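Local coordinates for 3-oxoacyl-[acyl-carrier-protein] synthase 3 (Micrococcus luteus NCTC 2665, PDB 4EWP), which probably catalyses the first condensation of fatty acid synthesis, joining an acetyl group from acetyl-CoA to malonyl-ACP with loss of carbon dioxide, and works as a homodimer, at residues 22-27 with 63-68; 85-90 with 109-114; 317-320 with 325-328. One frame throughout, in Å; residues are numbered along the deposited sequence.

Contact 1: residues 22-27 with 63-68; sequences YRPANL and PVMAVG
A Met-aromatic contact joins the end of strand 13-22, an outer strand of the N-terminal sheet, to helix 62-76, which lies against the same sheet. Y22 and M65 carry it. Y22 turns its ring away from its own backbone N (chi1 -174°) and up against the first turns of the helix, and the ring and the methionine side chain cross at about a right angle. Only the CA of M65 sits over the ring face, where it makes a CH-pi contact, 4.2 Å from the Y22 ring centroid and 21° off the normal. M65 CG lies on the same side of the ring plane but outside the rim, beside the CD1-CE1 bond, 3.6 Å from Y22 CD1 and 3.7 Å from Y22 CE1. The sulfur continues past that edge: M65 SD is 5.1 Å from the Y22 centroid at 60° to the normal, an oblique approach. There it meets P24, whose CG is 4.0 Å from M65 SD. Nearer the backbone, the helix carbonyl M65 O comes within 3.4 Å of Y22 CB. One turn on, G68 offers bare backbone, and its CA lies 4.3 Å from Y22 CD2. Nothing polar binds across the contact. The Y22 hydroxyl instead hydrogen-bonds E60, just ahead of the helix, while the Y22 backbone pairs with A172 of the neighbouring strand. Behind this interface A66 packs on V148 and V150 and M65 touches R152, all on strand 144-152. A helix laid on a mixed sheet, with the outgoing loop of an outer strand tucked beside it, fits the N-terminal half of the thiolase fold that this FabH adopts.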
loop_
_atom_site.group_PDB
_atom_site.type_symbol
_atom_site.label_atom_id
_atom_site.label_comp_id
_atom_site.label_asym_id
_atom_site.label_seq_id
_atom_site.Cartn_x
_atom_site.Cartn_y
_atom_site.Cartn_z
ATOM N N TYR A 22 -2.730 16.810 11.830
ATOM C CA TYR A 22 -1.450 17.232 12.377
ATOM C C TYR A 22 -0.807 18.177 11.368
ATOM O O TYR A 22 -0.625 17.830 10.193
ATOM C CB TYR A 22 -0.527 16.034 12.660
ATOM C CG TYR A 22 0.753 16.433 13.370
ATOM C CD1 TYR A 22 1.829 16.993 12.671
ATOM C CD2 TYR A 22 0.886 16.263 14.740
ATOM C CE1 TYR A 22 3.003 17.370 13.327
ATOM C CE2 TYR A 22 2.048 16.633 15.399
ATOM C CZ TYR A 22 3.098 17.185 14.695
ATOM O OH TYR A 22 4.238 17.541 15.378
ATOM N N ARG A 23 -0.474 19.371 11.839
ATOM C CA ARG A 23 0.140 20.399 11.022
ATOM C C ARG A 23 1.436 20.834 11.673
ATOM O O ARG A 23 1.422 21.369 12.778
ATOM C CB ARG A 23 -0.776 21.621 10.923
ATOM C CG ARG A 23 -2.038 21.392 10.120
ATOM C CD ARG A 23 -2.795 22.698 9.963
ATOM N NE ARG A 23 -4.149 22.481 9.471
ATOM C CZ ARG A 23 -4.478 22.477 8.181
ATOM N NH1 ARG A 23 -3.538 22.673 7.254
ATOM N NH2 ARG A 23 -5.746 22.287 7.816
ATOM N N PRO A 24 2.567 20.610 10.987
ATOM C CA PRO A 24 3.852 21.131 11.469
ATOM C C PRO A 24 3.763 22.633 11.741
ATOM O O PRO A 24 3.087 23.342 10.998
ATOM C CB PRO A 24 4.793 20.848 10.301
ATOM C CG PRO A 24 4.200 19.604 9.667
ATOM C CD PRO A 24 2.712 19.803 9.763
ATOM N N ALA A 25 4.435 23.103 12.788
ATOM C CA ALA A 25 4.373 24.509 13.171
ATOM C C ALA A 25 5.184 25.405 12.247
ATOM O O ALA A 25 5.002 26.626 12.235
ATOM C CB ALA A 25 4.824 24.696 14.623
ATOM N N ASN A 26 6.089 24.808 11.482
ATOM C CA ASN A 26 6.921 25.597 10.577
ATOM C C ASN A 26 6.186 25.919 9.277
ATOM O O ASN A 26 6.004 25.058 8.416
ATOM C CB ASN A 26 8.258 24.895 10.292
ATOM C CG ASN A 26 9.285 25.830 9.688
ATOM O OD1 ASN A 26 9.100 27.044 9.700
ATOM N ND2 ASN A 26 10.372 25.273 9.156
ATOM N N LEU A 27 5.745 27.163 9.152
ATOM C CA LEU A 27 5.107 27.617 7.930
ATOM C C LEU A 27 6.130 28.399 7.143
ATOM O O LEU A 27 6.397 29.556 7.452
ATOM C CB LEU A 27 3.902 28.504 8.243
ATOM C CG LEU A 27 2.786 27.827 9.044
ATOM C CD1 LEU A 27 1.534 28.702 9.024
ATOM C CD2 LEU A 27 2.468 26.420 8.521
ATOM N N PRO A 63 5.327 8.544 10.980
ATOM C CA PRO A 63 4.588 7.932 12.095
ATOM C C PRO A 63 4.211 8.909 13.211
ATOM O O PRO A 63 3.139 8.760 13.792
ATOM C CB PRO A 63 5.564 6.870 12.627
ATOM C CG PRO A 63 6.395 6.501 11.420
ATOM C CD PRO A 63 6.576 7.817 10.679
ATOM N N VAL A 64 5.085 9.865 13.520
ATOM C CA VAL A 64 4.773 10.874 14.509
ATOM C C VAL A 64 3.534 11.683 14.098
ATOM O O VAL A 64 2.583 11.823 14.874
ATOM C CB VAL A 64 5.967 11.807 14.746
ATOM C CG1 VAL A 64 5.529 13.079 15.474
ATOM C CG2 VAL A 64 7.020 11.077 15.559
ATOM N N MET A 65 3.547 12.196 12.872
ATOM C CA MET A 65 2.440 13.001 12.356
ATOM C C MET A 65 1.149 12.175 12.244
ATOM O O MET A 65 0.074 12.647 12.626
ATOM C CB MET A 65 2.809 13.635 11.002
ATOM C CG MET A 65 4.007 14.613 11.089
ATOM S SD MET A 65 4.138 15.647 9.621
ATOM C CE MET A 65 4.753 14.485 8.395
ATOM N N ALA A 66 1.262 10.942 11.738
ATOM C CA ALA A 66 0.096 10.085 11.578
ATOM C C ALA A 66 -0.570 9.835 12.923
ATOM O O ALA A 66 -1.796 9.804 13.035
ATOM C CB ALA A 66 0.488 8.758 10.911
ATOM N N VAL A 67 0.248 9.657 13.950
ATOM C CA VAL A 67 -0.257 9.327 15.275
ATOM C C VAL A 67 -1.031 10.489 15.899
ATOM O O VAL A 67 -2.111 10.300 16.469
ATOM C CB VAL A 67 0.899 8.856 16.199
ATOM C CG1 VAL A 67 0.538 8.984 17.687
ATOM C CG2 VAL A 67 1.276 7.444 15.847
ATOM N N GLY A 68 -0.475 11.692 15.788
ATOM C CA GLY A 68 -1.145 12.871 16.307
ATOM C C GLY A 68 -2.496 13.022 15.627
ATOM O O GLY A 68 -3.517 13.217 16.289
#

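Contact 2: residues 85-90 with 109-114; sequences DAVIVS and IGATPA
The CG2 methyl of V87 stands opposite the carbonyl carbon, with CG1 taking the place across from the backbone N (chi1 174°), and this sends CG2 toward the loop that follows helix 101-108. There V87 CG2 meets A111 CB at 4.2 Å, methyl against methyl. A second alanine does the closer work: A114 CB lies over the D85-A86 peptide, 3.8 Å from D85 C and 3.9 Å from A86 N. No hydrogen bond crosses, and the fit depends on how the loop is folded. G110 closes the helix in a Schellman motif with positive phi. The chain then reverses in a type VI turn around the cis peptide before P113, tied by A114 N to A111 O at 2.8 Å. That turn puts both alanine methyls on the 85-90 segment. D85 points its side chain away, and OD2 takes the backbone N-H groups of R143 and H144. On its outer side the loop reaches the second subunit, where A114 O hydrogen-bonds S192 OG and P113 packs on Y342 of that subunit. Within the chain this is the far corner of a beta-alpha-beta crossover: strand 86-90 runs parallel to 116-120, with V87 pairing to P115 and Y117, while helix 101-108 packs over it through A106 and A102, and strand 144-152 flanks its other edge.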
loop_
_atom_site.group_PDB
_atom_site.type_symbol
_atom_site.label_atom_id
_atom_site.label_comp_id
_atom_site.label_asym_id
_atom_site.label_seq_id
_atom_site.Cartn_x
_atom_site.Cartn_y
_atom_site.Cartn_z
ATOM N N ASP A 85 -10.604 -1.579 14.099
ATOM C CA ASP A 85 -10.541 -2.929 13.554
ATOM C C ASP A 85 -9.595 -2.974 12.365
ATOM O O ASP A 85 -9.333 -4.053 11.837
ATOM C CB ASP A 85 -11.923 -3.391 13.076
ATOM C CG ASP A 85 -12.968 -3.308 14.150
ATOM O OD1 ASP A 85 -12.627 -3.521 15.334
ATOM O OD2 ASP A 85 -14.136 -3.024 13.811
ATOM N N ALA A 86 -9.114 -1.804 11.929
ATOM C CA ALA A 86 -8.167 -1.711 10.817
ATOM C C ALA A 86 -7.519 -0.336 10.764
ATOM O O ALA A 86 -8.130 0.661 11.160
ATOM C CB ALA A 86 -8.855 -2.014 9.499
ATOM N N VAL A 87 -6.289 -0.287 10.267
ATOM C CA VAL A 87 -5.525 0.948 10.201
ATOM C C VAL A 87 -4.955 1.037 8.802
ATOM O O VAL A 87 -4.183 0.177 8.401
ATOM C CB VAL A 87 -4.340 0.952 11.206
ATOM C CG1 VAL A 87 -3.477 2.171 11.008
ATOM C CG2 VAL A 87 -4.832 0.875 12.651
ATOM N N ILE A 88 -5.352 2.058 8.047
ATOM C CA ILE A 88 -4.862 2.230 6.684
ATOM C C ILE A 88 -4.075 3.522 6.609
ATOM O O ILE A 88 -4.590 4.604 6.920
ATOM C CB ILE A 88 -6.009 2.290 5.650
ATOM C CG1 ILE A 88 -6.888 1.046 5.746
ATOM C CG2 ILE A 88 -5.457 2.429 4.249
ATOM C CD1 ILE A 88 -8.064 1.055 4.786
ATOM N N VAL A 89 -2.816 3.415 6.215
ATOM C CA VAL A 89 -1.977 4.600 6.128
ATOM C C VAL A 89 -1.594 4.836 4.677
ATOM O O VAL A 89 -0.959 3.998 4.031
ATOM C CB VAL A 89 -0.712 4.481 6.984
ATOM C CG1 VAL A 89 0.265 5.589 6.609
ATOM C CG2 VAL A 89 -1.069 4.496 8.470
ATOM N N SER A 90 -2.003 5.979 4.157
ATOM C CA SER A 90 -1.732 6.284 2.773
ATOM C C SER A 90 -0.586 7.278 2.686
ATOM O O SER A 90 -0.743 8.438 3.042
ATOM C CB SER A 90 -2.994 6.809 2.115
ATOM O OG SER A 90 -2.661 7.391 0.882
ATOM N N ILE A 109 -0.861 3.977 18.887
ATOM C CA ILE A 109 -2.167 4.480 19.307
ATOM C C ILE A 109 -2.970 3.439 20.056
ATOM O O ILE A 109 -4.119 3.681 20.403
ATOM C CB ILE A 109 -3.016 5.025 18.136
ATOM C CG1 ILE A 109 -3.450 3.890 17.201
ATOM C CG2 ILE A 109 -2.265 6.138 17.402
ATOM C CD1 ILE A 109 -4.162 4.367 15.946
ATOM N N GLY A 110 -2.377 2.277 20.306
ATOM C CA GLY A 110 -3.069 1.269 21.093
ATOM C C GLY A 110 -4.102 0.447 20.335
ATOM O O GLY A 110 -5.007 -0.125 20.954
ATOM N N ALA A 111 -3.953 0.369 19.010
ATOM C CA ALA A 111 -4.854 -0.412 18.148
ATOM C C ALA A 111 -4.485 -1.894 17.985
ATOM O O ALA A 111 -5.266 -2.664 17.404
ATOM C CB ALA A 111 -4.960 0.230 16.776
ATOM N N THR A 112 -3.303 -2.294 18.455
ATOM C CA THR A 112 -2.928 -3.702 18.399
ATOM C C THR A 112 -4.066 -4.523 18.998
ATOM O O THR A 112 -4.605 -4.164 20.040
ATOM C CB THR A 112 -1.622 -3.969 19.163
ATOM O OG1 THR A 112 -0.597 -3.128 18.638
ATOM C CG2 THR A 112 -1.174 -5.445 19.013
ATOM N N PRO A 113 -4.427 -5.638 18.348
ATOM C CA PRO A 113 -3.742 -6.211 17.185
ATOM C C PRO A 113 -4.437 -5.970 15.842
ATOM O O PRO A 113 -4.299 -6.817 14.944
ATOM C CB PRO A 113 -3.770 -7.713 17.504
ATOM C CG PRO A 113 -5.137 -7.887 18.114
ATOM C CD PRO A 113 -5.416 -6.587 18.899
ATOM N N ALA A 114 -5.128 -4.845 15.672
ATOM C CA ALA A 114 -5.755 -4.547 14.376
ATOM C C ALA A 114 -4.790 -4.680 13.189
ATOM O O ALA A 114 -3.609 -4.319 13.290
ATOM C CB ALA A 114 -6.398 -3.177 14.385
#

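Contact 3: residues 317-320 with 325-328; sequences HRLL and ELSG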
loop_
_atom_site.group_PDB
_atom_site.type_symbol
_atom_site.label_atom_id
_atom_site.label_comp_id
_atom_site.label_asym_id
_atom_site.label_seq_id
_atom_site.Cartn_x
_atom_site.Cartn_y
_atom_site.Cartn_z
ATOM N N HIS A 317 -10.838 19.274 7.926
ATOM C CA HIS A 317 -10.654 19.658 9.318
ATOM C C HIS A 317 -10.733 21.175 9.482
ATOM O O HIS A 317 -11.389 21.678 10.400
ATOM C CB HIS A 317 -9.323 19.124 9.833
ATOM C CG HIS A 317 -9.067 19.396 11.285
ATOM N ND1 HIS A 317 -8.563 20.596 11.742
ATOM C CD2 HIS A 317 -9.196 18.602 12.379
ATOM C CE1 HIS A 317 -8.420 20.541 13.055
ATOM N NE2 HIS A 317 -8.786 19.336 13.465
ATOM N N ARG A 318 -10.076 21.907 8.591
ATOM C CA ARG A 318 -10.110 23.357 8.661
ATOM C C ARG A 318 -11.498 23.898 8.336
ATOM O O ARG A 318 -11.945 24.859 8.946
ATOM C CB ARG A 318 -9.071 23.985 7.734
ATOM C CG ARG A 318 -9.092 25.512 7.750
ATOM C CD ARG A 318 -7.985 26.076 6.887
ATOM N NE ARG A 318 -7.957 27.538 6.913
ATOM C CZ ARG A 318 -7.044 28.281 6.293
ATOM N NH1 ARG A 318 -6.074 27.701 5.602
ATOM N NH2 ARG A 318 -7.103 29.605 6.364
ATOM N N LEU A 319 -12.180 23.281 7.378
ATOM C CA LEU A 319 -13.525 23.710 7.022
ATOM C C LEU A 319 -14.454 23.650 8.227
ATOM O O LEU A 319 -15.259 24.560 8.456
ATOM C CB LEU A 319 -14.075 22.829 5.902
ATOM C CG LEU A 319 -14.556 23.584 4.671
ATOM C CD1 LEU A 319 -13.560 24.680 4.323
ATOM C CD2 LEU A 319 -14.761 22.647 3.493
ATOM N N LEU A 320 -14.342 22.570 9.000
ATOM C CA LEU A 320 -15.244 22.341 10.127
ATOM C C LEU A 320 -14.941 23.251 11.305
ATOM O O LEU A 320 -15.854 23.688 12.005
ATOM C CB LEU A 320 -15.209 20.882 10.558
ATOM C CG LEU A 320 -15.904 19.995 9.526
ATOM C CD1 LEU A 320 -15.509 18.526 9.655
ATOM C CD2 LEU A 320 -17.423 20.197 9.579
ATOM N N GLU A 325 -21.118 24.532 11.510
ATOM C CA GLU A 325 -22.466 24.181 11.068
ATOM C C GLU A 325 -22.492 23.261 9.834
ATOM O O GLU A 325 -23.554 22.755 9.453
ATOM C CB GLU A 325 -23.285 25.449 10.803
ATOM C CG GLU A 325 -22.839 26.242 9.573
ATOM C CD GLU A 325 -21.604 27.119 9.809
ATOM O OE1 GLU A 325 -21.167 27.257 10.974
ATOM O OE2 GLU A 325 -21.079 27.679 8.821
ATOM N N LEU A 326 -21.334 23.050 9.209
ATOM C CA LEU A 326 -21.247 22.155 8.054
ATOM C C LEU A 326 -21.368 20.684 8.471
ATOM O O LEU A 326 -21.684 19.821 7.647
ATOM C CB LEU A 326 -19.940 22.371 7.290
ATOM C CG LEU A 326 -19.700 23.736 6.646
ATOM C CD1 LEU A 326 -18.256 23.835 6.179
ATOM C CD2 LEU A 326 -20.665 23.996 5.496
ATOM N N SER A 327 -21.101 20.404 9.744
ATOM C CA SER A 327 -21.247 19.061 10.288
ATOM C C SER A 327 -22.629 18.521 9.958
ATOM O O SER A 327 -23.623 19.166 10.238
ATOM C CB SER A 327 -21.040 19.093 11.802
ATOM O OG SER A 327 -21.643 17.981 12.437
ATOM N N GLY A 328 -22.694 17.343 9.342
ATOM C CA GLY A 328 -23.970 16.784 8.914
ATOM C C GLY A 328 -24.310 17.137 7.470
ATOM O O GLY A 328 -25.284 16.625 6.909
#
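R318 NH1 is gripped by two carboxylates, those of D300 and D303; R318 leaves helix 311-322 about a right angle round from L319, which together with L320 reaches across to L326 and S327. All the torsions of R318 are near 180°, and the side chain stretches straight out from the helix to those aspartates, with NE also bound to E322. Across the contact there is no hydrogen bond; the meeting is apolar and centres on L326, in the short 3-10 turn after the helix. L326 has CG anti to its carbonyl carbon (chi1 -63°), and from there its CD1 methyl comes in against L319, 4.0 Å from L319 CG and 3.8 Å from the backbone L319 O. The two leucines cross obliquely, branch against branch. L320 takes the other flank with one methyl: L320 CD2 lies 4.0 Å from L326 CB and 3.7 Å from S327 N, so it bridges the stem of the leucine and the backbone that follows. S327 stands at the more open margin, where its OG makes a weak hydrogen bond to P350 O. G328, with positive phi, then turns the chain toward strand 330-337 and bonds L349 through its backbone. Deeper in, L319 rests on A271 and I273 and L326 on A270, all in strand 269-274, whereas L320 reaches V19 and H317 reaches V19 and A21 in strand 13-22. Helix 311-322 therefore lies between the two sheets, as expected for the central helical layer of a thiolase fold, and the leucines pack the loop leaving this helix back against it, where a beta-alpha-beta crossover returns to strand 330-337.

In the fold
Contact 2 is the most buried of the three, made of small methyls at the dimer side; contacts 1 and 3 are only partly buried. Contacts 1 and 2 both serve the N-terminal sheet and touch through V67 CG1 and I109 CG2, 4.0 Å apart, where helix 62-76 meets the end of the helix 101-108 crossover. Contact 3 belongs to the C-terminal half but leans on contact 1: R23 NH2 lies 3.7 Å from R318 CB, and both arginines bind D300. Contacts 2 and 3 stay about 15 Å apart at their nearest atoms. None has a hydrogen bond across it; an aromatic face distinguishes contact 1, and leucine branches contact 3.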